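Local coordinates for protein glutaconate coenzyme a-transferase (Acidaminococcus fermentans, PDB 1POI) that transfers the coenzyme A moiety from acetyl-CoA to glutaconate or (R)-2-hydroxyglutarate, a step in the degradation of glutamate by the hydroxyglutarate pathway, at residues K205-I214 and C233-G243; K30-L39 and G54-R65. All coordinates share one frame; numbering follows the deposited sequence.

Interaction 1 of 2, residues K205-I214 and C233-G243; sequences KYTIVTCEEI and CVDAVVLAPYG
Val209 and Val237 sit side by side where strand 206-211 pairs with strand 236-239, the outermost strand, within this chain, at one side of the parallel seven-stranded sheet of this alpha/beta CoA-transferase domain. The pairing is regular: Val209 N donates to Ala236 O at 2.8 Å, Val238 N to Val209 O, Cys211 N to Val238 O and Ala240 N to Cys211 O. Packing is closest on the face of Val209, Cys211 and Val237. Val209 CG1, set between its own backbone N and carbonyl carbon (chi1 64°), lies 3.5 Å from Val237 CG2 and also meets Val234 CG1, while Val188 of strand 188-189 packs on Val209 and Val234. Further along, Ile214 CD1 touches both Val237 CG1 and Leu239 CB. On the face of Ile208 and Val238 the contact is looser: Ile208 CG2 stands 3.9 Å from Ala236 CB and 4.4 Å from Val238 CG2, and helix 6-13 fills in over them.

The partly exposed start is held by polar groups. Thr207 O takes both Asp235 N and Ala236 N in its carbonyl plane, and Thr207 N in turn donates to Asp235 OD2 (3.0 Å), on that oxygen's anti lone pair. Asp235 OD2 also lies obliquely beside the Tyr206 ring, near solvent. At the far end Ala240 to Gly243 form a type II turn, closed by Gly243 N to Ala240 O. The Glu212 chain, bent at chi2 (-75°), brings its carboxylate to the backbone of this turn; OE2 bonds to His178 and Tyr253, whereas OE1 accepts Tyr242 N at 2.7 Å on its syn side, somewhat out of the carboxylate plane.

Interaction 2 of 2, residues K30-L39 and G54-R65; sequences KPYAAVFEIL and GGDWDMLIGNGR
Leu39 and Leu60 meet where helices 32-39 and 55-62, nearly parallel at 6° with axes 10.3 Å apart, pack together in the alpha/beta CoA-transferase domain. Leu60 CD2 touches Leu39 CD2 and lies 3.7 Å from Ile38 CG2, the Ile38 and Leu60 side chains crossing at about a right angle. Beside them Met59, its chain bent at chi3 (80°), brings CE to 3.5 Å from Phe36 CE1, with SD at the ring's edge in a Met-aromatic contact. Tyr290 meets the Phe36 ring with its plane nearly perpendicular.

Both ends of this apolar seam are polar. At the start Lys30 NZ forms a salt bridge with Asp56 OD2 (2.8 Å), approaching on the syn side but out of the carboxylate plane; Gly23 O is a second partner of NZ. Gly54 N holds the other oxygen, Asp56 OD1, and so steadies the carboxylate's rotation. At the other end a Schellman motif with Gly64 as C-prime residue finishes helix 55-62 and brings Arg65 back to Leu39. Leu39 CD2 lies over the centre of one guanidinium face, while NH1, which also bonds Ile43 O, and NH2 both hydrogen-bond end-on to Leu39 O, each 2.8 Å from that oxygen.

In the fold
From the N terminus, the chain leaves strand 19-22, forms helix 32-40, runs through strand 46-49, next to 19-22 in the parallel sheet, and returns as helix 55-62, where interaction 2 closes a short loop between neighbouring helices. Much later strand 206-211 is followed by helix 217-221 and then strand 236-239, whose pairing in interaction 1 closes a second local loop at what is, within this chain, one side of the sheet. The two loops follow one another without nesting or crossing, their centres about 17 Å apart. They meet at the turn 240-243: Gly243 O is a probable hydrogen-bond acceptor for Ala33 N at 3.0 Å, joining the turn that follows strand 236-239 to the start of helix 32-40.

Interaction 1 of 2, residues K205-I214 and C233-G243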
loop_
_atom_site.group_PDB
_atom_site.type_symbol
_atom_site.label_atom_id
_atom_site.label_comp_id
_atom_site.label_asym_id
_atom_site.label_seq_id
_atom_site.Cartn_x
_atom_site.Cartn_y
_atom_site.Cartn_z
ATOM N N LYS A 205 0.033 -31.120 -15.372
ATOM C CA LYS A 205 -1.188 -31.803 -15.011
ATOM C C LYS A 205 -1.434 -31.628 -13.541
ATOM O O LYS A 205 -2.573 -31.440 -13.126
ATOM C CB LYS A 205 -1.104 -33.289 -15.343
ATOM C CG LYS A 205 -2.341 -34.068 -14.880
ATOM C CD LYS A 205 -2.320 -35.509 -15.334
ATOM C CE LYS A 205 -3.327 -36.349 -14.556
ATOM N NZ LYS A 205 -4.695 -35.759 -14.574
ATOM N N TYR A 206 -0.371 -31.770 -12.757
ATOM C CA TYR A 206 -0.422 -31.602 -11.301
ATOM C C TYR A 206 0.508 -30.456 -10.913
ATOM O O TYR A 206 1.619 -30.361 -11.461
ATOM C CB TYR A 206 0.041 -32.872 -10.586
ATOM C CG TYR A 206 -0.896 -34.032 -10.761
ATOM C CD1 TYR A 206 -2.102 -34.082 -10.065
ATOM C CD2 TYR A 206 -0.607 -35.056 -11.673
ATOM C CE1 TYR A 206 -3.005 -35.113 -10.278
ATOM C CE2 TYR A 206 -1.497 -36.093 -11.894
ATOM C CZ TYR A 206 -2.699 -36.116 -11.199
ATOM O OH TYR A 206 -3.621 -37.116 -11.448
ATOM N N THR A 207 0.071 -29.588 -9.997
ATOM C CA THR A 207 0.914 -28.471 -9.554
ATOM C C THR A 207 1.064 -28.386 -8.047
ATOM O O THR A 207 0.064 -28.402 -7.308
ATOM C CB THR A 207 0.411 -27.094 -10.056
ATOM O OG1 THR A 207 0.541 -27.025 -11.478
ATOM C CG2 THR A 207 1.259 -25.968 -9.458
ATOM N N ILE A 208 2.310 -28.315 -7.593
ATOM C CA ILE A 208 2.579 -28.187 -6.157
ATOM C C ILE A 208 3.188 -26.807 -5.895
ATOM O O ILE A 208 4.165 -26.394 -6.572
ATOM C CB ILE A 208 3.533 -29.291 -5.621
ATOM C CG1 ILE A 208 2.971 -30.681 -5.962
ATOM C CG2 ILE A 208 3.658 -29.172 -4.085
ATOM C CD1 ILE A 208 3.996 -31.772 -5.974
ATOM N N VAL A 209 2.593 -26.089 -4.948
ATOM C CA VAL A 209 3.070 -24.759 -4.610
ATOM C C VAL A 209 3.596 -24.659 -3.164
ATOM O O VAL A 209 2.850 -24.876 -2.199
ATOM C CB VAL A 209 1.944 -23.683 -4.863
ATOM C CG1 VAL A 209 0.759 -23.932 -3.940
ATOM C CG2 VAL A 209 2.466 -22.260 -4.641
ATOM N N THR A 210 4.899 -24.441 -3.000
ATOM C CA THR A 210 5.426 -24.253 -1.635
ATOM C C THR A 210 5.376 -22.732 -1.431
ATOM O O THR A 210 5.747 -21.970 -2.350
ATOM C CB THR A 210 6.863 -24.761 -1.444
ATOM O OG1 THR A 210 7.686 -24.287 -2.509
ATOM C CG2 THR A 210 6.906 -26.277 -1.397
ATOM N N CYS A 211 4.886 -22.290 -0.274
ATOM C CA CYS A 211 4.767 -20.872 -0.006
ATOM C C CYS A 211 5.272 -20.432 1.387
ATOM O O CYS A 211 5.228 -21.187 2.349
ATOM C CB CYS A 211 3.317 -20.499 -0.175
ATOM S SG CYS A 211 2.324 -21.186 1.100
ATOM N N GLU A 212 5.726 -19.188 1.492
ATOM C CA GLU A 212 6.245 -18.627 2.737
ATOM C C GLU A 212 5.138 -18.474 3.734
ATOM O O GLU A 212 5.351 -18.553 4.935
ATOM C CB GLU A 212 6.850 -17.261 2.465
ATOM C CG GLU A 212 8.001 -17.272 1.504
ATOM C CD GLU A 212 9.260 -17.814 2.135
ATOM O OE1 GLU A 212 9.323 -17.877 3.374
ATOM O OE2 GLU A 212 10.198 -18.163 1.397
ATOM N N GLU A 213 3.966 -18.118 3.248
ATOM C CA GLU A 213 2.826 -17.988 4.126
ATOM C C GLU A 213 1.529 -18.286 3.414
ATOM O O GLU A 213 1.442 -18.217 2.195
ATOM C CB GLU A 213 2.777 -16.612 4.756
ATOM C CG GLU A 213 2.958 -15.498 3.768
ATOM C CD GLU A 213 2.920 -14.148 4.431
ATOM O OE1 GLU A 213 2.323 -14.045 5.535
ATOM O OE2 GLU A 213 3.494 -13.205 3.833
ATOM N N ILE A 214 0.525 -18.593 4.217
ATOM C CA ILE A 214 -0.798 -18.938 3.763
ATOM C C ILE A 214 -1.765 -17.924 4.354
ATOM O O ILE A 214 -1.733 -17.669 5.566
ATOM C CB ILE A 214 -1.172 -20.390 4.282
ATOM C CG1 ILE A 214 -0.242 -21.437 3.641
ATOM C CG2 ILE A 214 -2.649 -20.716 4.035
ATOM C CD1 ILE A 214 -0.531 -22.870 4.041
ATOM N N CYS A 233 -5.752 -24.208 -10.926
ATOM C CA CYS A 233 -4.513 -24.791 -11.449
ATOM C C CYS A 233 -3.592 -25.377 -10.399
ATOM O O CYS A 233 -2.582 -25.975 -10.741
ATOM C CB CYS A 233 -3.718 -23.732 -12.210
ATOM S SG CYS A 233 -4.633 -22.847 -13.478
ATOM N N VAL A 234 -3.952 -25.234 -9.134
ATOM C CA VAL A 234 -3.119 -25.675 -8.031
ATOM C C VAL A 234 -3.696 -26.839 -7.222
ATOM O O VAL A 234 -4.823 -26.756 -6.715
ATOM C CB VAL A 234 -2.867 -24.454 -7.106
ATOM C CG1 VAL A 234 -2.241 -24.867 -5.789
ATOM C CG2 VAL A 234 -2.018 -23.428 -7.837
ATOM N N ASP A 235 -2.892 -27.893 -7.030
ATOM C CA ASP A 235 -3.323 -29.085 -6.277
ATOM C C ASP A 235 -2.868 -29.200 -4.836
ATOM O O ASP A 235 -3.653 -29.602 -3.979
ATOM C CB ASP A 235 -2.908 -30.331 -7.020
ATOM C CG ASP A 235 -3.507 -30.385 -8.348
ATOM O OD1 ASP A 235 -4.731 -30.645 -8.382
ATOM O OD2 ASP A 235 -2.781 -30.104 -9.337
ATOM N N ALA A 236 -1.584 -28.933 -4.594
ATOM C CA ALA A 236 -1.015 -28.991 -3.230
ATOM C C ALA A 236 -0.370 -27.673 -2.777
ATOM O O ALA A 236 0.517 -27.143 -3.461
ATOM C CB ALA A 236 0.023 -30.116 -3.130
ATOM N N VAL A 237 -0.843 -27.146 -1.648
ATOM C CA VAL A 237 -0.309 -25.921 -1.040
ATOM C C VAL A 237 0.432 -26.345 0.219
ATOM O O VAL A 237 -0.156 -26.965 1.107
ATOM C CB VAL A 237 -1.411 -24.908 -0.627
ATOM C CG1 VAL A 237 -0.801 -23.808 0.204
ATOM C CG2 VAL A 237 -2.044 -24.277 -1.839
ATOM N N VAL A 238 1.717 -26.016 0.291
ATOM C CA VAL A 238 2.545 -26.379 1.446
ATOM C C VAL A 238 3.250 -25.169 2.092
ATOM O O VAL A 238 3.966 -24.423 1.419
ATOM C CB VAL A 238 3.647 -27.413 1.034
ATOM C CG1 VAL A 238 4.383 -27.907 2.253
ATOM C CG2 VAL A 238 3.046 -28.574 0.255
ATOM N N LEU A 239 3.068 -24.986 3.394
ATOM C CA LEU A 239 3.716 -23.870 4.104
ATOM C C LEU A 239 5.190 -24.202 4.315
ATOM O O LEU A 239 5.508 -25.137 5.021
ATOM C CB LEU A 239 3.038 -23.627 5.459
ATOM C CG LEU A 239 3.433 -22.364 6.243
ATOM C CD1 LEU A 239 3.479 -21.148 5.335
ATOM C CD2 LEU A 239 2.454 -22.104 7.393
ATOM N N ALA A 240 6.080 -23.490 3.648
ATOM C CA ALA A 240 7.506 -23.730 3.786
ATOM C C ALA A 240 8.340 -22.445 3.815
ATOM O O ALA A 240 8.825 -21.990 2.765
ATOM C CB ALA A 240 7.986 -24.616 2.705
ATOM N N PRO A 241 8.491 -21.832 5.017
ATOM C CA PRO A 241 9.252 -20.605 5.271
ATOM C C PRO A 241 10.693 -20.753 4.830
ATOM O O PRO A 241 11.364 -21.690 5.232
ATOM C CB PRO A 241 9.157 -20.461 6.774
ATOM C CG PRO A 241 7.771 -20.938 7.043
ATOM C CD PRO A 241 7.702 -22.195 6.209
ATOM N N TYR A 242 11.175 -19.781 4.056
ATOM C CA TYR A 242 12.524 -19.779 3.497
ATOM C C TYR A 242 12.722 -21.005 2.632
ATOM O O TYR A 242 13.859 -21.439 2.417
ATOM C CB TYR A 242 13.617 -19.732 4.580
ATOM C CG TYR A 242 13.562 -18.518 5.461
ATOM C CD1 TYR A 242 12.732 -18.510 6.575
ATOM C CD2 TYR A 242 14.305 -17.360 5.170
ATOM C CE1 TYR A 242 12.615 -17.388 7.394
ATOM C CE2 TYR A 242 14.195 -16.210 5.996
ATOM C CZ TYR A 242 13.334 -16.251 7.110
ATOM O OH TYR A 242 13.131 -15.174 7.950
ATOM N N GLY A 243 11.614 -21.542 2.118
ATOM C CA GLY A 243 11.670 -22.710 1.261
ATOM C C GLY A 243 12.523 -22.555 0.016
ATOM O O GLY A 243 12.781 -23.540 -0.682
#

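Interaction 2 of 2, residues K30-L39 and G54-R65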
loop_
_atom_site.group_PDB
_atom_site.type_symbol
_atom_site.label_atom_id
_atom_site.label_comp_id
_atom_site.label_asym_id
_atom_site.label_seq_id
_atom_site.Cartn_x
_atom_site.Cartn_y
_atom_site.Cartn_z
ATOM N N LYS A 30 14.065 -20.555 -6.223
ATOM C CA LYS A 30 14.067 -21.975 -6.591
ATOM C C LYS A 30 13.321 -22.809 -5.510
ATOM O O LYS A 30 13.455 -22.560 -4.308
ATOM C CB LYS A 30 15.508 -22.471 -6.681
ATOM C CG LYS A 30 15.927 -22.982 -8.033
ATOM C CD LYS A 30 16.180 -21.865 -8.981
ATOM C CE LYS A 30 16.518 -22.416 -10.334
ATOM N NZ LYS A 30 15.371 -23.243 -10.836
ATOM N N PRO A 31 12.551 -23.828 -5.909
ATOM C CA PRO A 31 11.863 -24.586 -4.854
ATOM C C PRO A 31 12.763 -25.630 -4.144
ATOM O O PRO A 31 12.626 -26.850 -4.356
ATOM C CB PRO A 31 10.710 -25.227 -5.619
ATOM C CG PRO A 31 11.365 -25.525 -6.957
ATOM C CD PRO A 31 12.105 -24.246 -7.252
ATOM N N TYR A 32 13.635 -25.157 -3.251
ATOM C CA TYR A 32 14.557 -26.037 -2.520
ATOM C C TYR A 32 13.954 -26.989 -1.485
ATOM O O TYR A 32 14.272 -28.172 -1.502
ATOM C CB TYR A 32 15.705 -25.238 -1.888
ATOM C CG TYR A 32 16.840 -25.001 -2.854
ATOM C CD1 TYR A 32 17.742 -26.004 -3.135
ATOM C CD2 TYR A 32 16.976 -23.798 -3.527
ATOM C CE1 TYR A 32 18.734 -25.827 -4.061
ATOM C CE2 TYR A 32 17.970 -23.620 -4.457
ATOM C CZ TYR A 32 18.841 -24.643 -4.718
ATOM O OH TYR A 32 19.804 -24.512 -5.686
ATOM N N ALA A 33 13.083 -26.509 -0.598
ATOM C CA ALA A 33 12.503 -27.415 0.403
ATOM C C ALA A 33 11.984 -28.676 -0.278
ATOM O O ALA A 33 12.324 -29.790 0.118
ATOM C CB ALA A 33 11.383 -26.741 1.168
ATOM N N ALA A 34 11.259 -28.464 -1.378
ATOM C CA ALA A 34 10.664 -29.525 -2.184
ATOM C C ALA A 34 11.720 -30.412 -2.816
ATOM O O ALA A 34 11.636 -31.630 -2.711
ATOM C CB ALA A 34 9.784 -28.931 -3.266
ATOM N N VAL A 35 12.687 -29.823 -3.508
ATOM C CA VAL A 35 13.720 -30.629 -4.134
ATOM C C VAL A 35 14.376 -31.531 -3.096
ATOM O O VAL A 35 14.904 -32.597 -3.413
ATOM C CB VAL A 35 14.742 -29.757 -4.860
ATOM C CG1 VAL A 35 16.027 -30.540 -5.162
ATOM C CG2 VAL A 35 14.139 -29.276 -6.141
ATOM N N PHE A 36 14.289 -31.143 -1.837
ATOM C CA PHE A 36 14.868 -31.971 -0.805
ATOM C C PHE A 36 14.041 -33.218 -0.582
ATOM O O PHE A 36 14.596 -34.297 -0.469
ATOM C CB PHE A 36 15.035 -31.197 0.505
ATOM C CG PHE A 36 16.377 -30.555 0.648
ATOM C CD1 PHE A 36 17.125 -30.232 -0.478
ATOM C CD2 PHE A 36 16.911 -30.299 1.911
ATOM C CE1 PHE A 36 18.397 -29.668 -0.362
ATOM C CE2 PHE A 36 18.190 -29.734 2.038
ATOM C CZ PHE A 36 18.931 -29.418 0.894
ATOM N N GLU A 37 12.722 -33.069 -0.540
ATOM C CA GLU A 37 11.814 -34.191 -0.314
ATOM C C GLU A 37 11.808 -35.167 -1.515
ATOM O O GLU A 37 11.716 -36.387 -1.345
ATOM C CB GLU A 37 10.414 -33.685 -0.008
ATOM C CG GLU A 37 9.507 -34.753 0.554
ATOM C CD GLU A 37 9.712 -35.026 2.045
ATOM O OE1 GLU A 37 10.443 -34.261 2.725
ATOM O OE2 GLU A 37 9.097 -35.997 2.553
ATOM N N ILE A 38 11.922 -34.637 -2.723
ATOM C CA ILE A 38 11.985 -35.486 -3.893
ATOM C C ILE A 38 13.151 -36.449 -3.653
ATOM O O ILE A 38 12.966 -37.667 -3.630
ATOM C CB ILE A 38 12.195 -34.641 -5.169
ATOM C CG1 ILE A 38 10.861 -34.029 -5.612
ATOM C CG2 ILE A 38 12.818 -35.455 -6.265
ATOM C CD1 ILE A 38 10.976 -33.005 -6.764
ATOM N N LEU A 39 14.331 -35.914 -3.375
ATOM C CA LEU A 39 15.511 -36.756 -3.109
ATOM C C LEU A 39 15.287 -37.711 -1.938
ATOM O O LEU A 39 15.463 -38.932 -2.050
ATOM C CB LEU A 39 16.728 -35.893 -2.781
ATOM C CG LEU A 39 17.400 -35.231 -3.961
ATOM C CD1 LEU A 39 18.612 -34.487 -3.479
ATOM C CD2 LEU A 39 17.799 -36.284 -4.952
ATOM N N GLY A 54 19.791 -24.208 -11.499
ATOM C CA GLY A 54 20.821 -23.981 -10.512
ATOM C C GLY A 54 21.199 -25.210 -9.712
ATOM O O GLY A 54 21.271 -26.315 -10.234
ATOM N N GLY A 55 21.365 -25.030 -8.413
ATOM C CA GLY A 55 21.764 -26.148 -7.577
ATOM C C GLY A 55 20.704 -27.209 -7.495
ATOM O O GLY A 55 20.993 -28.360 -7.185
ATOM N N ASP A 56 19.465 -26.805 -7.759
ATOM C CA ASP A 56 18.317 -27.705 -7.729
ATOM C C ASP A 56 18.505 -28.897 -8.704
ATOM O O ASP A 56 18.616 -30.042 -8.269
ATOM C CB ASP A 56 16.989 -26.919 -7.933
ATOM C CG ASP A 56 16.963 -26.026 -9.225
ATOM O OD1 ASP A 56 18.013 -25.598 -9.766
ATOM O OD2 ASP A 56 15.844 -25.738 -9.712
ATOM N N TRP A 57 18.660 -28.638 -9.996
ATOM C CA TRP A 57 18.854 -29.732 -10.923
ATOM C C TRP A 57 20.194 -30.405 -10.713
ATOM O O TRP A 57 20.378 -31.560 -11.097
ATOM C CB TRP A 57 18.694 -29.278 -12.370
ATOM C CG TRP A 57 17.252 -29.170 -12.751
ATOM C CD1 TRP A 57 16.473 -28.045 -12.711
ATOM C CD2 TRP A 57 16.381 -30.248 -13.129
ATOM N NE1 TRP A 57 15.173 -28.358 -13.025
ATOM C CE2 TRP A 57 15.085 -29.702 -13.289
ATOM C CE3 TRP A 57 16.572 -31.624 -13.344
ATOM C CZ2 TRP A 57 13.973 -30.486 -13.654
ATOM C CZ3 TRP A 57 15.475 -32.398 -13.704
ATOM C CH2 TRP A 57 14.188 -31.825 -13.857
ATOM N N ASP A 58 21.135 -29.709 -10.087
ATOM C CA ASP A 58 22.436 -30.315 -9.840
ATOM C C ASP A 58 22.275 -31.398 -8.810
ATOM O O ASP A 58 22.796 -32.497 -8.961
ATOM C CB ASP A 58 23.437 -29.315 -9.313
ATOM C CG ASP A 58 24.855 -29.753 -9.557
ATOM O OD1 ASP A 58 25.161 -30.044 -10.729
ATOM O OD2 ASP A 58 25.666 -29.798 -8.600
ATOM N N MET A 59 21.541 -31.101 -7.755
ATOM C CA MET A 59 21.352 -32.087 -6.724
ATOM C C MET A 59 20.660 -33.342 -7.254
ATOM O O MET A 59 21.125 -34.453 -6.992
ATOM C CB MET A 59 20.648 -31.464 -5.533
ATOM C CG MET A 59 21.512 -30.397 -4.863
ATOM S SD MET A 59 20.713 -29.772 -3.397
ATOM C CE MET A 59 21.079 -31.021 -2.253
ATOM N N LEU A 60 19.625 -33.172 -8.076
ATOM C CA LEU A 60 18.903 -34.304 -8.662
ATOM C C LEU A 60 19.840 -35.128 -9.554
ATOM O O LEU A 60 19.917 -36.349 -9.419
ATOM C CB LEU A 60 17.702 -33.818 -9.485
ATOM C CG LEU A 60 16.571 -33.114 -8.725
ATOM C CD1 LEU A 60 15.520 -32.568 -9.694
ATOM C CD2 LEU A 60 15.957 -34.062 -7.697
ATOM N N ILE A 61 20.566 -34.462 -10.448
ATOM C CA ILE A 61 21.497 -35.143 -11.346
ATOM C C ILE A 61 22.552 -35.937 -10.567
ATOM O O ILE A 61 22.667 -37.153 -10.741
ATOM C CB ILE A 61 22.204 -34.144 -12.264
ATOM C CG1 ILE A 61 21.198 -33.476 -13.190
ATOM C CG2 ILE A 61 23.281 -34.833 -13.063
ATOM C CD1 ILE A 61 21.805 -32.394 -14.027
ATOM N N GLY A 62 23.303 -35.247 -9.710
ATOM C CA GLY A 62 24.330 -35.880 -8.906
ATOM C C GLY A 62 23.814 -37.053 -8.102
ATOM O O GLY A 62 24.555 -38.001 -7.862
ATOM N N ASN A 63 22.578 -36.969 -7.622
ATOM C CA ASN A 63 21.973 -38.079 -6.893
ATOM C C ASN A 63 21.360 -39.087 -7.899
ATOM O O ASN A 63 20.461 -39.871 -7.563
ATOM C CB ASN A 63 20.882 -37.579 -5.949
ATOM C CG ASN A 63 21.438 -37.038 -4.639
ATOM O OD1 ASN A 63 21.532 -37.766 -3.635
ATOM N ND2 ASN A 63 21.767 -35.746 -4.623
ATOM N N GLY A 64 21.830 -39.042 -9.141
ATOM C CA GLY A 64 21.336 -39.939 -10.177
ATOM C C GLY A 64 19.832 -40.100 -10.369
ATOM O O GLY A 64 19.386 -41.190 -10.759
ATOM N N ARG A 65 19.061 -39.029 -10.152
ATOM C CA ARG A 65 17.605 -39.073 -10.311
ATOM C C ARG A 65 17.072 -38.568 -11.659
ATOM O O ARG A 65 15.867 -38.358 -11.793
ATOM C CB ARG A 65 16.896 -38.272 -9.214
ATOM C CG ARG A 65 17.396 -38.480 -7.815
ATOM C CD ARG A 65 17.070 -39.821 -7.229
ATOM N NE ARG A 65 17.665 -39.949 -5.889
ATOM C CZ ARG A 65 16.976 -39.862 -4.750
ATOM N NH1 ARG A 65 15.670 -39.654 -4.776
ATOM N NH2 ARG A 65 17.588 -39.951 -3.577
#